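Long-range contacts in snaclec rhodocytin subunit alpha (PDB 3BX4), which activates platelets by binding the receptor CLEC1B (CLEC2), which triggers Syk and PLC-gamma-2 signalling and so causes platelet aggregation: residues His15-Phe20 with Val130-Pro135; Tyr69-Leu74 with Cys106-Lys111. All blocks are in the same frame, centred on the assembly; numbering follows the deposited sequence.

Contact 1 (His15-Phe20 with Val130-Pro135); sequences HCYQAF and VCKLLP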
loop_
_atom_site.group_PDB
_atom_site.type_symbol
_atom_site.label_atom_id
_atom_site.label_comp_id
_atom_site.label_asym_id
_atom_site.label_seq_id
_atom_site.Cartn_x
_atom_site.Cartn_y
_atom_site.Cartn_z
ATOM N N HIS C 15 -5.113 19.540 20.211
ATOM C CA HIS C 15 -5.709 18.382 19.477
ATOM C C HIS C 15 -6.592 17.563 20.411
ATOM O O HIS C 15 -6.554 17.675 21.632
ATOM C CB HIS C 15 -4.606 17.487 18.895
ATOM C CG HIS C 15 -3.814 18.120 17.784
ATOM N ND1 HIS C 15 -2.605 18.736 18.009
ATOM C CD2 HIS C 15 -4.069 18.238 16.462
ATOM C CE1 HIS C 15 -2.137 19.211 16.862
ATOM N NE2 HIS C 15 -3.001 18.921 15.907
ATOM N N CYS C 16 -7.400 16.704 19.766
ATOM C CA CYS C 16 -8.274 15.754 20.489
ATOM C C CYS C 16 -7.836 14.337 20.070
ATOM O O CYS C 16 -7.488 14.059 18.917
ATOM C CB CYS C 16 -9.740 15.939 20.075
ATOM S SG CYS C 16 -10.301 17.635 20.451
ATOM N N TYR C 17 -7.932 13.396 21.018
ATOM C CA TYR C 17 -7.376 12.090 20.734
ATOM C C TYR C 17 -8.353 11.022 21.249
ATOM O O TYR C 17 -9.100 11.244 22.208
ATOM C CB TYR C 17 -6.078 11.877 21.527
ATOM C CG TYR C 17 -4.954 12.808 21.200
ATOM C CD1 TYR C 17 -5.032 14.142 21.644
ATOM C CD2 TYR C 17 -3.856 12.378 20.488
ATOM C CE1 TYR C 17 -3.976 15.043 21.352
ATOM C CE2 TYR C 17 -2.823 13.269 20.179
ATOM C CZ TYR C 17 -2.918 14.600 20.669
ATOM O OH TYR C 17 -1.895 15.535 20.349
ATOM N N GLN C 18 -8.315 9.874 20.611
ATOM C CA GLN C 18 -9.125 8.745 21.174
ATOM C C GLN C 18 -8.459 7.456 20.811
ATOM O O GLN C 18 -8.093 7.225 19.670
ATOM C CB GLN C 18 -10.585 8.798 20.681
ATOM C CG GLN C 18 -11.470 7.658 21.347
ATOM C CD GLN C 18 -12.932 7.805 21.063
ATOM O OE1 GLN C 18 -13.429 8.781 20.423
ATOM N NE2 GLN C 18 -13.677 6.853 21.568
ATOM N N ALA C 19 -8.372 6.526 21.807
ATOM C CA ALA C 19 -7.779 5.210 21.566
ATOM C C ALA C 19 -8.962 4.220 21.386
ATOM O O ALA C 19 -9.917 4.305 22.149
ATOM C CB ALA C 19 -6.953 4.781 22.742
ATOM N N PHE C 20 -8.920 3.422 20.325
ATOM C CA PHE C 20 -10.031 2.521 19.956
ATOM C C PHE C 20 -9.530 1.129 20.126
ATOM O O PHE C 20 -8.446 0.771 19.692
ATOM C CB PHE C 20 -10.492 2.758 18.515
ATOM C CG PHE C 20 -11.170 4.069 18.308
ATOM C CD1 PHE C 20 -10.402 5.218 17.985
ATOM C CD2 PHE C 20 -12.562 4.205 18.482
ATOM C CE1 PHE C 20 -11.018 6.472 17.837
ATOM C CE2 PHE C 20 -13.200 5.480 18.326
ATOM C CZ PHE C 20 -12.407 6.632 17.995
ATOM N N VAL C 130 -4.810 4.689 17.652
ATOM C CA VAL C 130 -5.248 5.867 18.327
ATOM C C VAL C 130 -5.437 6.955 17.200
ATOM O O VAL C 130 -4.551 6.985 16.322
ATOM C CB VAL C 130 -4.106 6.427 19.296
ATOM C CG1 VAL C 130 -4.518 7.770 19.838
ATOM C CG2 VAL C 130 -3.868 5.386 20.469
ATOM N N CYS C 131 -6.580 7.652 17.241
ATOM C CA CYS C 131 -6.896 8.785 16.266
ATOM C C CYS C 131 -6.521 10.089 16.949
ATOM O O CYS C 131 -6.612 10.263 18.148
ATOM C CB CYS C 131 -8.391 8.878 15.848
ATOM S SG CYS C 131 -8.955 7.301 15.038
ATOM N N LYS C 132 -6.125 11.048 16.113
ATOM C CA LYS C 132 -5.730 12.423 16.572
ATOM C C LYS C 132 -6.512 13.319 15.636
ATOM O O LYS C 132 -6.511 13.096 14.410
ATOM C CB LYS C 132 -4.210 12.618 16.439
ATOM C CG LYS C 132 -3.681 14.106 16.574
ATOM C CD LYS C 132 -2.202 14.033 16.560
ATOM C CE LYS C 132 -1.548 15.482 16.615
ATOM N NZ LYS C 132 -0.093 15.366 16.526
ATOM N N LEU C 133 -7.141 14.350 16.202
ATOM C CA LEU C 133 -7.957 15.294 15.458
ATOM C C LEU C 133 -7.568 16.756 15.785
ATOM O O LEU C 133 -7.282 17.067 16.912
ATOM C CB LEU C 133 -9.399 15.056 15.891
ATOM C CG LEU C 133 -10.493 15.957 15.473
ATOM C CD1 LEU C 133 -10.702 15.628 13.951
ATOM C CD2 LEU C 133 -11.785 15.717 16.266
ATOM N N LEU C 134 -7.581 17.636 14.775
ATOM C CA LEU C 134 -7.549 19.076 15.013
ATOM C C LEU C 134 -8.976 19.555 14.752
ATOM O O LEU C 134 -9.441 19.505 13.592
ATOM C CB LEU C 134 -6.554 19.743 14.052
ATOM C CG LEU C 134 -6.501 21.266 14.251
ATOM C CD1 LEU C 134 -5.797 21.584 15.590
ATOM C CD2 LEU C 134 -5.751 21.826 13.025
ATOM N N PRO C 135 -9.702 19.889 15.825
ATOM C CA PRO C 135 -11.120 20.187 15.735
ATOM C C PRO C 135 -11.380 21.506 15.003
ATOM O O PRO C 135 -10.550 22.419 15.094
ATOM C CB PRO C 135 -11.595 20.187 17.205
ATOM C CG PRO C 135 -10.396 20.380 18.054
ATOM C CD PRO C 135 -9.194 19.934 17.225
#

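Contact 2 (Tyr69-Leu74 with Cys106-Lys111); sequences YVWIGL and CGALEK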
loop_
_atom_site.group_PDB
_atom_site.type_symbol
_atom_site.label_atom_id
_atom_site.label_comp_id
_atom_site.label_asym_id
_atom_site.label_seq_id
_atom_site.Cartn_x
_atom_site.Cartn_y
_atom_site.Cartn_z
ATOM N N TYR C 69 0.117 -4.439 20.396
ATOM C CA TYR C 69 0.525 -3.298 19.480
ATOM C C TYR C 69 -0.633 -2.356 19.305
ATOM O O TYR C 69 -1.794 -2.761 19.331
ATOM C CB TYR C 69 0.922 -3.794 18.091
ATOM C CG TYR C 69 2.176 -4.615 18.102
ATOM C CD1 TYR C 69 3.456 -4.032 18.120
ATOM C CD2 TYR C 69 2.091 -5.995 18.166
ATOM C CE1 TYR C 69 4.608 -4.833 18.161
ATOM C CE2 TYR C 69 3.249 -6.791 18.187
ATOM C CZ TYR C 69 4.484 -6.202 18.186
ATOM O OH TYR C 69 5.592 -7.038 18.256
ATOM N N VAL C 70 -0.328 -1.039 19.118
ATOM C CA VAL C 70 -1.383 -0.100 18.885
ATOM C C VAL C 70 -0.890 0.770 17.692
ATOM O O VAL C 70 0.196 1.307 17.808
ATOM C CB VAL C 70 -1.617 0.787 20.151
ATOM C CG1 VAL C 70 -2.492 2.034 19.757
ATOM C CG2 VAL C 70 -2.210 -0.084 21.358
ATOM N N TRP C 71 -1.664 0.818 16.617
ATOM C CA TRP C 71 -1.202 1.580 15.381
ATOM C C TRP C 71 -1.175 3.026 15.692
ATOM O O TRP C 71 -2.059 3.551 16.322
ATOM C CB TRP C 71 -2.193 1.348 14.254
ATOM C CG TRP C 71 -2.175 -0.065 13.696
ATOM C CD1 TRP C 71 -3.288 -0.935 13.542
ATOM C CD2 TRP C 71 -1.054 -0.775 13.177
ATOM N NE1 TRP C 71 -2.885 -2.086 12.938
ATOM C CE2 TRP C 71 -1.528 -2.049 12.703
ATOM C CE3 TRP C 71 0.303 -0.493 13.075
ATOM C CZ2 TRP C 71 -0.637 -3.028 12.143
ATOM C CZ3 TRP C 71 1.173 -1.398 12.485
ATOM C CH2 TRP C 71 0.705 -2.693 12.010
ATOM N N ILE C 72 -0.158 3.718 15.103
ATOM C CA ILE C 72 -0.126 5.189 15.080
ATOM C C ILE C 72 0.168 5.522 13.619
ATOM O O ILE C 72 0.267 4.634 12.784
ATOM C CB ILE C 72 0.975 5.781 16.066
ATOM C CG1 ILE C 72 2.353 5.152 15.766
ATOM C CG2 ILE C 72 0.519 5.585 17.539
ATOM C CD1 ILE C 72 3.496 5.897 16.563
ATOM N N GLY C 73 0.370 6.825 13.269
ATOM C CA GLY C 73 0.260 7.189 11.858
ATOM C C GLY C 73 1.543 7.149 11.025
ATOM O O GLY C 73 1.545 7.774 9.967
ATOM N N LEU C 74 2.566 6.428 11.495
ATOM C CA LEU C 74 3.861 6.276 10.812
ATOM C C LEU C 74 3.721 5.290 9.695
ATOM O O LEU C 74 3.241 4.132 9.903
ATOM C CB LEU C 74 4.948 5.722 11.738
ATOM C CG LEU C 74 5.731 6.603 12.587
ATOM C CD1 LEU C 74 6.487 5.590 13.494
ATOM C CD2 LEU C 74 6.655 7.492 11.654
ATOM N N CYS C 106 4.512 -0.209 8.413
ATOM C CA CYS C 106 3.603 0.564 9.281
ATOM C C CYS C 106 4.144 0.714 10.700
ATOM O O CYS C 106 4.739 -0.236 11.232
ATOM C CB CYS C 106 2.179 -0.060 9.348
ATOM S SG CYS C 106 1.344 0.029 7.775
ATOM N N GLY C 107 3.942 1.879 11.335
ATOM C CA GLY C 107 4.427 2.086 12.681
ATOM C C GLY C 107 3.387 1.860 13.821
ATOM O O GLY C 107 2.209 2.182 13.689
ATOM N N ALA C 108 3.886 1.416 14.968
ATOM C CA ALA C 108 3.018 1.105 16.099
ATOM C C ALA C 108 3.728 1.433 17.416
ATOM O O ALA C 108 4.990 1.510 17.435
ATOM C CB ALA C 108 2.702 -0.419 16.026
ATOM N N LEU C 109 2.933 1.533 18.488
ATOM C CA LEU C 109 3.443 1.571 19.849
ATOM C C LEU C 109 3.315 0.147 20.361
ATOM O O LEU C 109 2.413 -0.563 19.920
ATOM C CB LEU C 109 2.646 2.541 20.724
ATOM C CG LEU C 109 2.803 3.997 20.197
ATOM C CD1 LEU C 109 1.833 4.927 20.896
ATOM C CD2 LEU C 109 4.299 4.426 20.333
ATOM N N GLU C 110 4.202 -0.254 21.245
ATOM C CA GLU C 110 4.130 -1.655 21.671
ATOM C C GLU C 110 4.093 -1.827 23.189
ATOM O O GLU C 110 4.739 -1.073 23.914
ATOM C CB GLU C 110 5.291 -2.412 21.024
ATOM C CG GLU C 110 6.511 -2.168 21.711
ATOM C CD GLU C 110 7.699 -3.038 21.289
ATOM O OE1 GLU C 110 8.817 -2.495 21.433
ATOM O OE2 GLU C 110 7.555 -4.192 20.833
ATOM N N LYS C 111 3.279 -2.778 23.671
ATOM C CA LYS C 111 3.140 -2.996 25.103
ATOM C C LYS C 111 4.469 -3.290 25.792
ATOM O O LYS C 111 4.689 -2.836 26.938
ATOM C CB LYS C 111 2.168 -4.166 25.309
ATOM C CG LYS C 111 1.722 -4.420 26.747
ATOM C CD LYS C 111 0.908 -5.711 26.807
ATOM C CE LYS C 111 0.199 -5.864 28.158
ATOM N NZ LYS C 111 -0.245 -7.289 28.316
HETATM O O HOH W 1 6.364 -6.303 21.035
#

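Contact 1 (His15-Phe20 with Val130-Pro135)
From C16 against L133 to A19 against V130, the two strands run antiparallel, their axes 4.6 Å apart at closest and 164° between directions. They pair the chain's first and last long strands, the closure that makes the C-type lectin fold a loop with neighbouring termini. C16 with L133 and Q18 with C131 are the hydrogen-bonded pairs. The bond from C16 N to L133 O is 2.9 Å long.

On one face K132, fully extended, runs side by side with Y17, its CD 3.8 Å from Y17 CE2. Its NZ goes on to salt bridges with E50 and E46, and E50 also takes the Y17 hydroxyl, so the buried lysine end is well supplied with partners. The other face carries C16 and C131, joined by disulfides to C5 and C33. C131 SG lies obliquely to the F20 ring, 3.6 Å from F20 CE1, and C16 SG meets P135 CG. Where strand 15-20 begins, K132 CE stands squarely over one face of the H15 imidazole, a CH-pi contact 3.6 Å from the ring centroid.

Contact 2 (Tyr69-Leu74 with Cys106-Lys111)
W71 sets its CG anti to the carbonyl carbon (chi1 -70°), and the indole then swings back toward the strand 106-110. I72 places CG1 between backbone N and carbonyl carbon (chi1 54°), while CG2, anti to the carbonyl carbon, meets L109 CD1 at 3.7 Å. The I72 and L109 side chains cross at about a right angle, on a buried side where L109 also touches V54 and I58 of helix 48-59.

The indole uses its benzo edge. G107 O lies near the ring plane, 3.3 Å from W71 CE3, while C106 CB approaches W71 CZ3 obliquely and A108 CB packs against W71 CE3. C106 SG, tied to C123 by a disulfide, adds an oblique sulfur-aromatic contact. The same G107 O accepts a long but almost straight bond from I72 N (3.2 Å), so this carbonyl oxygen takes the backbone N-H and also lies against the ring edge. W71 NE1 points to another partner, the carbonyl of Q125.

Paired antiparallel residues V70 and L109 exchange both backbone bonds, before the chain turns at G73. Past that corner G107 N donates to L74 O from above the carbonyl plane, at 2.8 Å. Having no side chain, G107 lets L74 CB pack 3.8 Å from its CA. At the other end Y69 and E110 lie side by side, ring and carboxylate planes 24° apart, with E110 CB 3.8 Å from Y69 CD1. The Y69 hydroxyl bonds to a water, and E110 OE1 to T113.

W71-I72-G73-L74 is the WIGL motif of C-type lectin domains, a core strand fixed here against the cysteine-bearing strand. Beyond it, L74 pairs with a strand of another chain, consistent with the loop-swapped dimers of snaclecs.

The centres of the two contacts lie about 14 Å apart in one mixed sheet within a single C-type lectin domain. Along the chain the order is 15-20, 69-74, 106-111, 130-135, so both segments of contact 2 fall between those of contact 1. Strand 127-133 joins them: it runs antiparallel to 15-21 along one edge and parallel to 69-76 along the other. V130 marks the junction, its N probably hydrogen-bonded to W71 O and its CG2 packed on V70 CG1. Contact 1 thus brings the chain ends together, while contact 2 leads into the region that meets the partner chain, and both share helix 48-59 as a neighbour.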